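Local coordinates for protein ralf, proline/betaine transporter (Legionella pneumophila, PDB 4D7Q) that probably acts as a guanine-nucleotide exchange factor for small GTPases, through a Legionella Sec7 domain fused here to the capping domain of Rickettsia RalF, at residues A[104-107]-A[112-115]; A[115-120]-A[137-142]; A[141-146]-A[289-294]. The protein carries 2 engineered substitutions. One frame throughout, in Å; residues are numbered along the deposited sequence.

Interaction 1: A[104-107]-A[112-115]; sequences FKLP and KIDR
Lys-112 NZ is gripped by two carboxylates, those of Asp-66 and Glu-109, while the aliphatic root of the same side chain lies against Pro-107. The first link of the chain does the touching: Lys-112 CB sits 3.6 Å from Pro-107 CG, and Pro-107 CB is nearly as near. Beyond CG the lysine runs extended and carries its ammonium away from the proline. The proline ring also approaches the backbone one residue past Lys-112, Pro-107 CG lying 3.8 Å from Ile-113 N. Sequence and position mark this as Sec7 motif 1, the loop after helix 93-102 and the start of helix 110-127 in the all-helical Sec7 domain; in the family this loop carries the glutamic finger. Ile-113 adds the second apolar patch. Its CG1 stands anti to the backbone N (chi1 -160°), and the bend at chi2 (81°) brings CD1 to the loop. There Ile-113 CD1 meets Leu-106 CD2 at 3.8 Å and Leu-106 CB at much the same distance, and it approaches Pro-107 CD at 4.1 Å. Backbone hydrogen bonds join Leu-106 to Asn-201 and Val-203. Pro-107 O is buried by the contact and has no polar partner in the model.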
ATOM      1  N   PHE A 104      -6.349   0.515 -10.165  1.00 24.25           N
ATOM      2  CA  PHE A 104      -5.356  -0.318  -9.543  1.00 23.20           C
ATOM      3  C   PHE A 104      -5.783  -1.702  -9.122  1.00 26.03           C
ATOM      4  O   PHE A 104      -6.925  -1.985  -8.867  1.00 25.21           O
ATOM      5  CB  PHE A 104      -4.816   0.340  -8.271  1.00 24.22           C
ATOM      6  CG  PHE A 104      -4.242   1.687  -8.482  1.00 25.61           C
ATOM      7  CD1 PHE A 104      -5.027   2.799  -8.397  1.00 27.42           C
ATOM      8  CD2 PHE A 104      -2.924   1.836  -8.784  1.00 27.41           C
ATOM      9  CE1 PHE A 104      -4.501   4.035  -8.603  1.00 27.81           C
ATOM     10  CE2 PHE A 104      -2.392   3.068  -8.991  1.00 28.58           C
ATOM     11  CZ  PHE A 104      -3.181   4.162  -8.906  1.00 26.42           C
ATOM     12  N   LYS A 105      -4.822  -2.937  -8.872  1.00 22.18           N
ATOM     13  CA  LYS A 105      -4.671  -3.855  -7.814  1.00 21.99           C
ATOM     14  C   LYS A 105      -3.984  -3.029  -6.741  1.00 24.49           C
ATOM     15  O   LYS A 105      -2.802  -2.807  -6.792  1.00 23.18           O
ATOM     16  CB  LYS A 105      -3.796  -4.951  -8.327  1.00 24.26           C
ATOM     17  CG  LYS A 105      -4.326  -5.704  -9.455  1.00 40.03           C
ATOM     18  CD  LYS A 105      -5.526  -6.549  -9.122  1.00 57.83           C
ATOM     19  N   LEU A 106      -4.912  -2.819  -5.903  1.00 20.21           N
ATOM     20  CA  LEU A 106      -4.478  -2.016  -4.793  1.00 20.16           C
ATOM     21  C   LEU A 106      -3.565  -2.750  -3.827  1.00 24.76           C
ATOM     22  O   LEU A 106      -3.751  -3.902  -3.570  1.00 23.56           O
ATOM     23  CB  LEU A 106      -5.654  -1.421  -4.046  1.00 19.71           C
ATOM     24  CG  LEU A 106      -6.593  -0.486  -4.774  1.00 23.55           C
ATOM     25  CD1 LEU A 106      -7.888  -0.295  -4.058  1.00 22.80           C
ATOM     26  CD2 LEU A 106      -5.936   0.853  -4.961  1.00 23.05           C
ATOM     27  N   PRO A 107      -2.567  -2.065  -3.310  1.00 23.35           N
ATOM     28  CA  PRO A 107      -1.614  -2.729  -2.392  1.00 23.06           C
ATOM     29  C   PRO A 107      -2.278  -3.042  -1.049  1.00 27.46           C
ATOM     30  O   PRO A 107      -3.289  -2.406  -0.686  1.00 24.80           O
ATOM     31  CB  PRO A 107      -0.484  -1.695  -2.232  1.00 24.27           C
ATOM     32  CG  PRO A 107      -1.100  -0.390  -2.532  1.00 28.24           C
ATOM     33  CD  PRO A 107      -2.215  -0.640  -3.528  1.00 24.37           C
ATOM     34  N   LYS A 112       1.625   2.224   1.434  1.00 20.97           N
ATOM     35  CA  LYS A 112       1.408   2.163  -0.008  1.00 19.46           C
ATOM     36  C   LYS A 112      -0.000   2.664  -0.362  1.00 23.44           C
ATOM     37  O   LYS A 112      -0.138   3.533  -1.227  1.00 22.53           O
ATOM     38  CB  LYS A 112       1.681   0.753  -0.536  1.00 20.18           C
ATOM     39  CG  LYS A 112       3.162   0.397  -0.486  1.00 25.57           C
ATOM     40  CD  LYS A 112       3.484  -0.919  -1.132  1.00 26.01           C
ATOM     41  CE  LYS A 112       4.984  -1.112  -1.129  1.00 24.62           C
ATOM     42  NZ  LYS A 112       5.303  -2.532  -1.351  1.00 23.64           N
ATOM     43  N   ILE A 113      -1.046   2.169   0.320  1.00 20.20           N
ATOM     44  CA  ILE A 113      -2.424   2.659   0.036  1.00 20.36           C
ATOM     45  C   ILE A 113      -2.543   4.173   0.365  1.00 22.17           C
ATOM     46  O   ILE A 113      -3.254   4.910  -0.324  1.00 20.77           O
ATOM     47  CB  ILE A 113      -3.565   1.779   0.680  1.00 23.55           C
ATOM     48  CG1 ILE A 113      -4.945   2.000  -0.020  1.00 25.81           C
ATOM     49  CG2 ILE A 113      -3.716   2.014   2.186  1.00 21.01           C
ATOM     50  CD1 ILE A 113      -5.145   1.247  -1.294  1.00 29.08           C
ATOM     51  N   ASP A 114      -1.825   4.614   1.415  1.00 18.68           N
ATOM     52  CA  ASP A 114      -1.757   5.995   1.864  1.00 18.11           C
ATOM     53  C   ASP A 114      -1.169   6.877   0.747  1.00 23.20           C
ATOM     54  O   ASP A 114      -1.736   7.919   0.426  1.00 22.47           O
ATOM     55  CB  ASP A 114      -0.885   6.087   3.114  1.00 20.76           C
ATOM     56  CG  ASP A 114      -1.029   7.386   3.866  1.00 30.66           C
ATOM     57  OD1 ASP A 114      -2.095   7.999   3.780  1.00 34.64           O
ATOM     58  OD2 ASP A 114      -0.095   7.762   4.561  1.00 33.15           O
ATOM     59  N   ARG A 115      -0.062   6.449   0.122  1.00 21.35           N
ATOM     60  CA  ARG A 115       0.516   7.230  -0.982  1.00 21.42           C
ATOM     61  C   ARG A 115      -0.459   7.404  -2.162  1.00 23.48           C
ATOM     62  O   ARG A 115      -0.516   8.478  -2.754  1.00 23.10           O
ATOM     63  CB  ARG A 115       1.849   6.651  -1.422  1.00 22.30           C
ATOM     64  CG  ARG A 115       2.935   6.987  -0.422  1.00 22.54           C
ATOM     65  CD  ARG A 115       4.282   6.434  -0.833  1.00 25.68           C
ATOM     66  NE  ARG A 115       5.087   6.291   0.364  1.00 32.56           N
ATOM     67  CZ  ARG A 115       5.304   5.146   0.985  1.00 36.46           C
ATOM     68  NH1 ARG A 115       4.889   4.003   0.448  1.00 23.06           N
ATOM     69  NH2 ARG A 115       5.993   5.120   2.113  1.00 27.95           N
TER

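Interaction 2: A[115-120]-A[137-142]; sequences RLVQSF and AAYLLA
Helix segments 115-120 and 137-142 run in roughly opposed directions, their axes 128° apart and 9.1 Å from each other at closest approach, with the backbones nearest where Gln-118 CA and Tyr-139 CA are 6.3 Å apart. The CB of Val-117 is directed toward the facing helix. Its CG1 branch, anti to the backbone N (chi1 -180°), does the work: Val-117 CG1 lies 3.6 Å from Ala-142 CB and 4.1 Å from Tyr-139 CD1, and so sits between the methyl of one turn and the ring of the turn before. The small alanine leaves this valine room to come close. Tyr-139 meets Val-117 at about a right angle but runs alongside Gln-118, both side chains pointing the same way. The aliphatic part of the glutamine makes this touch, Gln-118 CG lying 3.6 Å from Tyr-139 CE1 on an oblique approach to the ring. Tyr-139 CG, also anti to its own N (chi1 175°), lays the ring along helix 110-127, toward its N-terminal end, and its hydroxyl is hydrogen-bonded to Asp-114 OD1 one turn before Gln-118; that bond helps to fix the ring in place. Phe-143 and Phe-257 pack against the same ring, the former edge-to-face. The interface is thus buried on the Val-117 and Ala-142 side and more open at Gln-118. Such a pair, the helix that begins in motif 1 packed against the helix that leads into motif 2, belongs to the Sec7 helical fold and lies beside the hydrophobic groove that in this family receives the Arf GTPase.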
ATOM      1  N   ARG A 115      -0.062   6.449   0.122  1.00 21.35           N
ATOM      2  CA  ARG A 115       0.516   7.230  -0.982  1.00 21.42           C
ATOM      3  C   ARG A 115      -0.459   7.404  -2.162  1.00 23.48           C
ATOM      4  O   ARG A 115      -0.516   8.478  -2.754  1.00 23.10           O
ATOM      5  CB  ARG A 115       1.849   6.651  -1.422  1.00 22.30           C
ATOM      6  CG  ARG A 115       2.935   6.987  -0.422  1.00 22.54           C
ATOM      7  CD  ARG A 115       4.282   6.434  -0.833  1.00 25.68           C
ATOM      8  NE  ARG A 115       5.087   6.291   0.364  1.00 32.56           N
ATOM      9  CZ  ARG A 115       5.304   5.146   0.985  1.00 36.46           C
ATOM     10  NH1 ARG A 115       4.889   4.003   0.448  1.00 23.06           N
ATOM     11  NH2 ARG A 115       5.993   5.120   2.113  1.00 27.95           N
ATOM     12  N   LEU A 116      -1.256   6.375  -2.466  1.00 20.01           N
ATOM     13  CA  LEU A 116      -2.246   6.439  -3.545  1.00 18.89           C
ATOM     14  C   LEU A 116      -3.386   7.408  -3.234  1.00 22.94           C
ATOM     15  O   LEU A 116      -3.762   8.196  -4.075  1.00 22.31           O
ATOM     16  CB  LEU A 116      -2.788   5.033  -3.850  1.00 18.48           C
ATOM     17  CG  LEU A 116      -1.783   4.011  -4.419  1.00 24.22           C
ATOM     18  CD1 LEU A 116      -2.489   2.743  -4.803  1.00 23.94           C
ATOM     19  CD2 LEU A 116      -0.963   4.577  -5.615  1.00 26.78           C
ATOM     20  N   VAL A 117      -3.916   7.358  -2.024  1.00 20.31           N
ATOM     21  CA  VAL A 117      -4.994   8.240  -1.587  1.00 19.51           C
ATOM     22  C   VAL A 117      -4.468   9.702  -1.534  1.00 22.11           C
ATOM     23  O   VAL A 117      -5.146  10.601  -2.020  1.00 20.12           O
ATOM     24  CB  VAL A 117      -5.646   7.749  -0.264  1.00 22.09           C
ATOM     25  CG1 VAL A 117      -6.775   8.675   0.187  1.00 20.91           C
ATOM     26  CG2 VAL A 117      -6.156   6.304  -0.393  1.00 21.48           C
ATOM     27  N   GLN A 118      -3.230   9.907  -1.071  1.00 19.27           N
ATOM     28  CA  GLN A 118      -2.618  11.245  -1.040  1.00 20.18           C
ATOM     29  C   GLN A 118      -2.462  11.811  -2.464  1.00 24.20           C
ATOM     30  O   GLN A 118      -2.737  12.985  -2.704  1.00 22.96           O
ATOM     31  CB  GLN A 118      -1.249  11.193  -0.335  1.00 21.77           C
ATOM     32  CG  GLN A 118      -1.380  10.985   1.183  1.00 23.51           C
ATOM     33  CD  GLN A 118      -0.073  11.051   1.931  1.00 39.71           C
ATOM     34  OE1 GLN A 118       0.147  10.316   2.886  1.00 38.23           O
ATOM     35  NE2 GLN A 118       0.772  12.002   1.597  1.00 38.34           N
ATOM     36  N   SER A 119      -2.054  10.949  -3.412  1.00 20.41           N
ATOM     37  CA  SER A 119      -1.893  11.324  -4.810  1.00 19.91           C
ATOM     38  C   SER A 119      -3.233  11.766  -5.418  1.00 22.51           C
ATOM     39  O   SER A 119      -3.300  12.842  -6.014  1.00 20.22           O
ATOM     40  CB  SER A 119      -1.313  10.144  -5.584  1.00 21.37           C
ATOM     41  OG  SER A 119      -0.949  10.562  -6.883  1.00 26.71           O
ATOM     42  N   PHE A 120      -4.303  10.958  -5.245  1.00 19.04           N
ATOM     43  CA  PHE A 120      -5.634  11.317  -5.746  1.00 18.89           C
ATOM     44  C   PHE A 120      -6.106  12.630  -5.108  1.00 22.97           C
ATOM     45  O   PHE A 120      -6.681  13.473  -5.804  1.00 22.18           O
ATOM     46  CB  PHE A 120      -6.672  10.204  -5.446  1.00 20.15           C
ATOM     47  CG  PHE A 120      -8.108  10.706  -5.525  1.00 21.64           C
ATOM     48  CD1 PHE A 120      -8.724  10.923  -6.765  1.00 23.73           C
ATOM     49  CD2 PHE A 120      -8.799  11.080  -4.373  1.00 21.05           C
ATOM     50  CE1 PHE A 120     -10.005  11.475  -6.844  1.00 23.14           C
ATOM     51  CE2 PHE A 120     -10.086  11.633  -4.461  1.00 23.44           C
ATOM     52  CZ  PHE A 120     -10.683  11.819  -5.697  1.00 20.92           C
ATOM     53  N   ALA A 137      -8.613  17.845   3.275  1.00 20.14           N
ATOM     54  CA  ALA A 137     -10.057  17.596   3.377  1.00 19.81           C
ATOM     55  C   ALA A 137     -10.430  16.499   2.383  1.00 22.97           C
ATOM     56  O   ALA A 137     -11.203  15.610   2.729  1.00 22.29           O
ATOM     57  CB  ALA A 137     -10.843  18.852   3.071  1.00 20.93           C
ATOM     58  N   ALA A 138      -9.847  16.523   1.178  1.00 19.46           N
ATOM     59  CA  ALA A 138     -10.092  15.468   0.184  1.00 19.44           C
ATOM     60  C   ALA A 138      -9.592  14.126   0.729  1.00 21.91           C
ATOM     61  O   ALA A 138     -10.246  13.113   0.534  1.00 22.96           O
ATOM     62  CB  ALA A 138      -9.375  15.796  -1.124  1.00 20.30           C
ATOM     63  N   TYR A 139      -8.443  14.128   1.426  1.00 18.71           N
ATOM     64  CA  TYR A 139      -7.840  12.922   2.018  1.00 18.59           C
ATOM     65  C   TYR A 139      -8.760  12.268   3.082  1.00 22.80           C
ATOM     66  O   TYR A 139      -9.020  11.059   3.047  1.00 21.29           O
ATOM     67  CB  TYR A 139      -6.459  13.314   2.567  1.00 19.65           C
ATOM     68  CG  TYR A 139      -5.740  12.221   3.323  1.00 20.24           C
ATOM     69  CD1 TYR A 139      -4.901  11.327   2.662  1.00 21.00           C
ATOM     70  CD2 TYR A 139      -5.889  12.086   4.706  1.00 19.83           C
ATOM     71  CE1 TYR A 139      -4.194  10.347   3.364  1.00 21.87           C
ATOM     72  CE2 TYR A 139      -5.190  11.110   5.415  1.00 20.57           C
ATOM     73  CZ  TYR A 139      -4.344  10.243   4.741  1.00 26.42           C
ATOM     74  OH  TYR A 139      -3.665   9.279   5.436  1.00 24.88           O
ATOM     75  N   LEU A 140      -9.286  13.098   3.994  1.00 22.72           N
ATOM     76  CA  LEU A 140     -10.215  12.704   5.048  1.00 22.64           C
ATOM     77  C   LEU A 140     -11.507  12.125   4.442  1.00 23.64           C
ATOM     78  O   LEU A 140     -11.953  11.050   4.865  1.00 21.90           O
ATOM     79  CB  LEU A 140     -10.518  13.921   5.956  1.00 24.19           C
ATOM     80  CG  LEU A 140     -11.498  13.580   7.119  1.00 31.93           C
ATOM     81  CD1 LEU A 140     -10.751  13.150   8.352  1.00 33.46           C
ATOM     82  CD2 LEU A 140     -12.392  14.732   7.450  1.00 34.58           C
ATOM     83  N   LEU A 141     -12.085  12.836   3.439  1.00 20.60           N
ATOM     84  CA  LEU A 141     -13.280  12.401   2.721  1.00 21.17           C
ATOM     85  C   LEU A 141     -13.014  11.105   1.990  1.00 22.26           C
ATOM     86  O   LEU A 141     -13.891  10.246   1.985  1.00 20.79           O
ATOM     87  CB  LEU A 141     -13.671  13.429   1.649  1.00 22.30           C
ATOM     88  CG  LEU A 141     -14.484  14.645   2.042  1.00 28.96           C
ATOM     89  CD1 LEU A 141     -14.620  15.560   0.841  1.00 28.22           C
ATOM     90  CD2 LEU A 141     -15.873  14.261   2.583  1.00 29.84           C
ATOM     91  N   ALA A 142     -11.836  10.979   1.330  1.00 19.56           N
ATOM     92  CA  ALA A 142     -11.492   9.766   0.575  1.00 20.49           C
ATOM     93  C   ALA A 142     -11.530   8.505   1.427  1.00 22.65           C
ATOM     94  O   ALA A 142     -12.188   7.534   1.040  1.00 21.54           O
ATOM     95  CB  ALA A 142     -10.143   9.902  -0.118  1.00 21.31           C
TER

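Interaction 3: A[141-146]-A[289-294]; sequences LAFQTI and SRWFLG
Ile-146 lays its CG2 methyl over the six-membered ring of Trp-291, a CH-pi contact in which CG2 stands 3.4 Å from the ring centroid and only 2° off the ring normal. So central is the position that the six carbons of that ring, from CD2 to CH2, are all about equally far from the methyl. The torsion of the isoleucine explains the fit: CG2 is anti to the backbone N, directed out of helix 135-152, while CG1 turns aside. On the opposite face of the indole lies its own neighbour, with Phe-292 CB 3.6 Å above the plane and displaced toward the rim. Phe-143 takes the edge instead. Its ring and the indole touch rim to rim, Phe-143 CD1 being 3.9 Å from Trp-291 CZ2, and the two side chains cross at about a right angle. Here the Legionella Sec7 domain, through the helix that leads into its motif 2, meets the Rickettsia capping domain, through the short helix 290-293; the pairing of these surfaces is a product of the engineered chimera. Chi1 of Trp-291, 60°, places CG between the backbone N and the carbonyl carbon, turning the indole out toward the Sec7 helix. Behind it the helix closes at Gly-294, where phi is positive (81°) and Gly-294 N still bonds to Arg-290 O at 2.8 Å. Arg-290 adds a charged tie across the same domain boundary, a salt bridge to Asp-151. Within the Sec7 helix, Thr-145 OG1 gives a 2.7 Å hydrogen bond to Leu-141 O from above the carbonyl plane; that oxygen also accepts from Thr-145 N.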
ATOM      1  N   LEU A 141     -12.085  12.836   3.439  1.00 20.60           N
ATOM      2  CA  LEU A 141     -13.280  12.401   2.721  1.00 21.17           C
ATOM      3  C   LEU A 141     -13.014  11.105   1.990  1.00 22.26           C
ATOM      4  O   LEU A 141     -13.891  10.246   1.985  1.00 20.79           O
ATOM      5  CB  LEU A 141     -13.671  13.429   1.649  1.00 22.30           C
ATOM      6  CG  LEU A 141     -14.484  14.645   2.042  1.00 28.96           C
ATOM      7  CD1 LEU A 141     -14.620  15.560   0.841  1.00 28.22           C
ATOM      8  CD2 LEU A 141     -15.873  14.261   2.583  1.00 29.84           C
ATOM      9  N   ALA A 142     -11.836  10.979   1.330  1.00 19.56           N
ATOM     10  CA  ALA A 142     -11.492   9.766   0.575  1.00 20.49           C
ATOM     11  C   ALA A 142     -11.530   8.505   1.427  1.00 22.65           C
ATOM     12  O   ALA A 142     -12.188   7.534   1.040  1.00 21.54           O
ATOM     13  CB  ALA A 142     -10.143   9.902  -0.118  1.00 21.31           C
ATOM     14  N   PHE A 143     -10.835   8.515   2.572  1.00 19.87           N
ATOM     15  CA  PHE A 143     -10.835   7.377   3.495  1.00 19.93           C
ATOM     16  C   PHE A 143     -12.237   7.101   4.046  1.00 24.29           C
ATOM     17  O   PHE A 143     -12.623   5.933   4.185  1.00 22.17           O
ATOM     18  CB  PHE A 143      -9.801   7.558   4.624  1.00 20.92           C
ATOM     19  CG  PHE A 143      -8.452   6.984   4.249  1.00 22.30           C
ATOM     20  CD1 PHE A 143      -8.240   5.604   4.237  1.00 23.64           C
ATOM     21  CD2 PHE A 143      -7.413   7.817   3.824  1.00 22.78           C
ATOM     22  CE1 PHE A 143      -7.009   5.074   3.838  1.00 22.88           C
ATOM     23  CE2 PHE A 143      -6.172   7.281   3.450  1.00 23.69           C
ATOM     24  CZ  PHE A 143      -5.983   5.918   3.460  1.00 21.88           C
ATOM     25  N   GLN A 144     -13.018   8.160   4.300  1.00 23.19           N
ATOM     26  CA  GLN A 144     -14.391   7.967   4.784  1.00 24.17           C
ATOM     27  C   GLN A 144     -15.255   7.277   3.739  1.00 25.16           C
ATOM     28  O   GLN A 144     -16.060   6.421   4.109  1.00 22.24           O
ATOM     29  CB  GLN A 144     -15.064   9.291   5.193  1.00 25.82           C
ATOM     30  CG  GLN A 144     -16.314   9.093   6.091  1.00 25.58           C
ATOM     31  CD  GLN A 144     -15.960   8.514   7.454  1.00 40.23           C
ATOM     32  OE1 GLN A 144     -14.883   8.765   8.020  1.00 30.90           O
ATOM     33  NE2 GLN A 144     -16.847   7.705   8.012  1.00 27.70           N
ATOM     34  N   THR A 145     -15.152   7.746   2.461  1.00 22.31           N
ATOM     35  CA  THR A 145     -15.926   7.295   1.302  1.00 21.20           C
ATOM     36  C   THR A 145     -15.644   5.816   1.030  1.00 23.23           C
ATOM     37  O   THR A 145     -16.577   5.048   0.834  1.00 21.37           O
ATOM     38  CB  THR A 145     -15.636   8.212   0.089  1.00 25.68           C
ATOM     39  OG1 THR A 145     -16.017   9.552   0.395  1.00 23.46           O
ATOM     40  CG2 THR A 145     -16.299   7.747  -1.197  1.00 16.76           C
ATOM     41  N   ILE A 146     -14.364   5.420   1.052  1.00 20.11           N
ATOM     42  CA  ILE A 146     -13.972   4.031   0.830  1.00 18.73           C
ATOM     43  C   ILE A 146     -14.630   3.111   1.882  1.00 21.92           C
ATOM     44  O   ILE A 146     -15.209   2.074   1.534  1.00 19.05           O
ATOM     45  CB  ILE A 146     -12.428   3.884   0.879  1.00 21.00           C
ATOM     46  CG1 ILE A 146     -11.730   4.619  -0.300  1.00 19.88           C
ATOM     47  CG2 ILE A 146     -12.049   2.378   0.888  1.00 21.13           C
ATOM     48  CD1 ILE A 146     -10.118   4.809  -0.069  1.00 19.79           C
ATOM     49  N   SER A 289     -10.710  -0.170  10.011  1.00 20.46           N
ATOM     50  CA  SER A 289      -9.841  -0.934   9.148  1.00 18.37           C
ATOM     51  C   SER A 289     -10.399  -2.148   8.386  1.00 23.17           C
ATOM     52  O   SER A 289      -9.703  -2.733   7.600  1.00 22.63           O
ATOM     53  CB  SER A 289      -8.612  -1.346   9.925  1.00 17.42           C
ATOM     54  OG  SER A 289      -8.885  -2.235  10.940  1.00 23.24           O
ATOM     55  N   ARG A 290     -11.627  -2.534   8.655  1.00 20.25           N
ATOM     56  CA  ARG A 290     -12.129  -3.791   8.166  1.00 20.35           C
ATOM     57  C   ARG A 290     -12.116  -3.885   6.658  1.00 22.58           C
ATOM     58  O   ARG A 290     -11.842  -4.910   6.109  1.00 21.46           O
ATOM     59  CB  ARG A 290     -13.520  -4.088   8.720  1.00 22.66           C
ATOM     60  CG  ARG A 290     -13.935  -5.529   8.712  1.00 23.04           C
ATOM     61  CD  ARG A 290     -15.202  -5.851   9.471  1.00 24.64           C
ATOM     62  NE  ARG A 290     -16.005  -4.710   9.830  1.00 22.52           N
ATOM     63  CZ  ARG A 290     -16.772  -4.032   9.001  1.00 29.40           C
ATOM     64  NH1 ARG A 290     -16.902  -4.386   7.749  1.00 18.88           N
ATOM     65  NH2 ARG A 290     -17.438  -3.003   9.452  1.00 24.06           N
ATOM     66  N   TRP A 291     -12.387  -2.788   5.987  1.00 20.63           N
ATOM     67  CA  TRP A 291     -12.450  -2.929   4.537  1.00 20.31           C
ATOM     68  C   TRP A 291     -11.066  -3.173   3.945  1.00 23.01           C
ATOM     69  O   TRP A 291     -10.936  -3.738   2.859  1.00 22.76           O
ATOM     70  CB  TRP A 291     -13.080  -1.685   3.906  1.00 18.48           C
ATOM     71  CG  TRP A 291     -12.331  -0.421   4.193  1.00 19.35           C
ATOM     72  CD1 TRP A 291     -12.639   0.518   5.134  1.00 21.77           C
ATOM     73  CD2 TRP A 291     -11.146   0.044   3.536  1.00 19.58           C
ATOM     74  NE1 TRP A 291     -11.719   1.539   5.103  1.00 21.68           N
ATOM     75  CE2 TRP A 291     -10.792   1.271   4.130  1.00 23.33           C
ATOM     76  CE3 TRP A 291     -10.348  -0.459   2.503  1.00 21.46           C
ATOM     77  CZ2 TRP A 291      -9.677   2.003   3.727  1.00 23.80           C
ATOM     78  CZ3 TRP A 291      -9.242   0.269   2.104  1.00 22.86           C
ATOM     79  CH2 TRP A 291      -8.917   1.487   2.715  1.00 23.75           C
ATOM     80  N   PHE A 292     -10.036  -2.745   4.667  1.00 19.66           N
ATOM     81  CA  PHE A 292      -8.652  -2.918   4.212  1.00 20.47           C
ATOM     82  C   PHE A 292      -8.042  -4.221   4.678  1.00 25.08           C
ATOM     83  O   PHE A 292      -7.339  -4.884   3.915  1.00 23.29           O
ATOM     84  CB  PHE A 292      -7.779  -1.753   4.731  1.00 21.47           C
ATOM     85  CG  PHE A 292      -6.357  -1.758   4.211  1.00 23.41           C
ATOM     86  CD1 PHE A 292      -6.074  -1.395   2.890  1.00 24.77           C
ATOM     87  CD2 PHE A 292      -5.304  -2.166   5.023  1.00 23.79           C
ATOM     88  CE1 PHE A 292      -4.758  -1.407   2.414  1.00 23.55           C
ATOM     89  CE2 PHE A 292      -3.989  -2.151   4.546  1.00 25.03           C
ATOM     90  CZ  PHE A 292      -3.728  -1.759   3.256  1.00 21.82           C
ATOM     91  N   LEU A 293      -8.280  -4.559   5.954  1.00 22.70           N
ATOM     92  CA  LEU A 293      -7.645  -5.687   6.612  1.00 22.60           C
ATOM     93  C   LEU A 293      -8.532  -6.917   6.787  1.00 26.87           C
ATOM     94  O   LEU A 293      -8.024  -8.024   6.972  1.00 24.60           O
ATOM     95  CB  LEU A 293      -7.147  -5.195   7.985  1.00 21.97           C
ATOM     96  CG  LEU A 293      -6.343  -6.164   8.859  1.00 26.26           C
ATOM     97  CD1 LEU A 293      -4.992  -6.494   8.235  1.00 26.62           C
ATOM     98  CD2 LEU A 293      -6.206  -5.652  10.247  1.00 24.82           C
ATOM     99  N   GLY A 294      -9.834  -6.721   6.810  1.00 24.59           N
ATOM    100  CA  GLY A 294     -10.709  -7.832   7.153  1.00 24.76           C
ATOM    101  C   GLY A 294     -10.738  -7.959   8.668  1.00 29.94           C
ATOM    102  O   GLY A 294     -10.351  -7.033   9.388  1.00 29.52           O
TER

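In the fold
The three contacts lie in series along the chain, their centres 11 to 12 Å apart. Interactions 1 and 2 share helix 110-127 and Arg-115; interactions 2 and 3 share helix 135-152 with Leu-141 and Ala-142. Between interactions 1 and 3, Phe-292 of the capping domain reaches Ile-113, its CE1 3.6 Å from Ile-113 CG2, and between 2 and 3 Val-117 CG1 is 3.6 Å from Phe-143 CE2. Interaction 1 ties the motif 1 loop to the helix that interaction 2 packs on helix 135-152, both inside the Sec7 domain, and interaction 3 sets the capping domain on it. In this chimera the capping domain lies against the groove side of the Sec7 domain, as in autoinhibited RalF.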